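Local coordinates for protein homoprotocatechuate 2,3-dioxygenase (Brevibacterium fuscum, PDB 4Z6M) that probably uses a non-haem iron(II) centre to activate molecular oxygen and cleave the aromatic ring of homoprotocatechuate, at residues Ala190-Met193 with Thr198-Asp201. The protein carries 1 engineered substitution. Sequence-based numbering, arbitrary orientation.
Sequences AAWM and TVQD. Engineered in segment 198-201: Gln-200 (natural residue His).
Trp-192 and Gln-200 extend alongside each other in the same direction, the amide of Gln-200 drawn up to the pyrrole edge of the indole. Gln-200 OE1 lies 3.2 Å from Trp-192 CD1, near the ring plane, and Gln-200 CD sits at the same edge, 3.4 Å from CD1. The amide plane is turned 70° from the indole, so the two flat groups do not stack. Gln-200 CG is staggered between the two backbone arms of CA (chi1 52°), and the extended chain beyond it carries the amide along the indole edge. Val-199 adds a looser apolar touch, CG1 to Trp-192 CB at 4.4 Å.

In the backbone, one bond closes the loop that joins strands 188-194 and 202-206: Asp-201 N donates to Met-193 O at 2.9 Å, nearly straight (161°), and Gln-200 CA brings a CA-H...O contact to the same oxygen.

Gln-200 is engineered, replacing the natural histidine. The side chain of Gln-200 is about 4 Å from the bound iron(II), whose protein ligands are His-155, His-214 and Glu-267. Its NE2 is hydrogen-bonded to Tyr-269 OH, while its oxygen meets the C-H edge of Trp-192, a weakly polar neighbour consistent with only loose restraint from the indole side.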
ATOM      1  N   ALA A 190      30.112  11.079   4.787  1.00  7.40           N
ATOM      2  CA  ALA A 190      29.331  10.650   3.644  1.00  7.29           C
ATOM      3  C   ALA A 190      28.720  11.868   2.990  1.00  7.38           C
ATOM      4  O   ALA A 190      28.463  12.865   3.663  1.00  8.11           O
ATOM      5  CB  ALA A 190      28.255   9.676   4.073  1.00  8.13           C
ATOM      6  N   ALA A 191      28.498  11.789   1.689  1.00  7.37           N
ATOM      7  CA  ALA A 191      27.821  12.829   0.939  1.00  7.62           C
ATOM      8  C   ALA A 191      27.020  12.199  -0.192  1.00  7.69           C
ATOM      9  O   ALA A 191      27.400  11.155  -0.723  1.00  9.51           O
ATOM     10  CB  ALA A 191      28.815  13.820   0.364  1.00  8.68           C
ATOM     11  N   TRP A 192      25.907  12.851  -0.536  1.00  7.20           N
ATOM     12  CA  TRP A 192      24.971  12.405  -1.569  1.00  6.94           C
ATOM     13  C   TRP A 192      24.869  13.489  -2.621  1.00  7.33           C
ATOM     14  O   TRP A 192      24.843  14.641  -2.281  1.00  8.44           O
ATOM     15  CB  TRP A 192      23.599  12.175  -0.928  1.00  7.58           C
ATOM     16  CG  TRP A 192      23.480  10.938  -0.090  1.00  8.40           C
ATOM     17  CD1 TRP A 192      22.814   9.812  -0.439  1.00 11.88           C
ATOM     18  CD2 TRP A 192      23.979  10.707   1.241  1.00  8.61           C
ATOM     19  NE1 TRP A 192      22.874   8.890   0.568  1.00 12.76           N
ATOM     20  CE2 TRP A 192      23.596   9.411   1.603  1.00  9.88           C
ATOM     21  CE3 TRP A 192      24.699  11.470   2.159  1.00  8.06           C
ATOM     22  CZ2 TRP A 192      23.921   8.845   2.832  1.00 10.05           C
ATOM     23  CZ3 TRP A 192      24.993  10.920   3.386  1.00  8.91           C
ATOM     24  CH2 TRP A 192      24.621   9.605   3.706  1.00  9.17           C
ATOM     25  N   MET A 193      24.817  13.123  -3.897  1.00  7.05           N
ATOM     26  CA  MET A 193      24.836  14.153  -4.931  1.00  8.69           C
ATOM     27  C   MET A 193      24.142  13.693  -6.203  1.00  7.78           C
ATOM     28  O   MET A 193      24.152  12.519  -6.536  1.00  8.63           O
ATOM     29  CB  MET A 193      26.251  14.611  -5.245  1.00  9.91           C
ATOM     30  CG  MET A 193      27.180  13.489  -5.612  1.00 10.73           C
ATOM     31  SD  MET A 193      27.994  12.657  -4.209  1.00 13.36           S
ATOM     32  CE  MET A 193      29.145  13.965  -3.721  1.00 14.06           C
ATOM     33  N   THR A 198      16.545  13.767  -8.239  1.00  7.80           N
ATOM     34  CA  THR A 198      16.282  12.976  -7.049  1.00  7.77           C
ATOM     35  C   THR A 198      17.436  13.212  -6.071  1.00  7.75           C
ATOM     36  O   THR A 198      18.344  13.994  -6.330  1.00  7.41           O
ATOM     37  CB  THR A 198      16.145  11.474  -7.379  1.00  8.32           C
ATOM     38  OG1 THR A 198      17.407  10.953  -7.799  1.00  8.69           O
ATOM     39  CG2 THR A 198      15.095  11.214  -8.465  1.00  9.49           C
ATOM     40  N   VAL A 199      17.420  12.556  -4.928  1.00  6.99           N
ATOM     41  CA  VAL A 199      18.435  12.833  -3.910  1.00  7.22           C
ATOM     42  C   VAL A 199      19.853  12.515  -4.404  1.00  6.94           C
ATOM     43  O   VAL A 199      20.814  13.184  -4.015  1.00  7.34           O
ATOM     44  CB  VAL A 199      18.100  12.144  -2.593  1.00  7.14           C
ATOM     45  CG1 VAL A 199      19.233  12.209  -1.597  1.00  8.34           C
ATOM     46  CG2 VAL A 199      16.845  12.795  -2.017  1.00  8.00           C
ATOM     47  N   GLN A 200      19.988  11.499  -5.266  1.00  6.87           N
ATOM     48  CA  GLN A 200      21.290  11.020  -5.629  1.00  7.20           C
ATOM     49  C   GLN A 200      21.291  10.310  -6.990  1.00  7.48           C
ATOM     50  O   GLN A 200      20.349   9.616  -7.360  1.00  7.56           O
ATOM     51  CB  GLN A 200      21.824  10.093  -4.536  1.00  8.22           C
ATOM     52  CG  GLN A 200      20.822   9.008  -4.188  1.00  9.71           C
ATOM     53  CD  GLN A 200      21.228   8.194  -3.005  1.00  9.84           C
ATOM     54  OE1 GLN A 200      22.403   7.837  -2.859  1.00 10.20           O
ATOM     55  NE2 GLN A 200      20.269   7.878  -2.137  1.00 10.54           N
ATOM     56  N   ASP A 201      22.406  10.500  -7.699  1.00  7.56           N
ATOM     57  CA  ASP A 201      22.842   9.606  -8.769  1.00  7.48           C
ATOM     58  C   ASP A 201      24.080   8.822  -8.396  1.00  7.65           C
ATOM     59  O   ASP A 201      24.236   7.665  -8.804  1.00  7.85           O
ATOM     60  CB  ASP A 201      23.096  10.368 -10.072  1.00  8.14           C
ATOM     61  CG  ASP A 201      21.804  10.733 -10.767  1.00  8.31           C
ATOM     62  OD1 ASP A 201      21.154   9.781 -11.328  1.00  8.97           O
ATOM     63  OD2 ASP A 201      21.433  11.943 -10.745  1.00 10.48           O
TER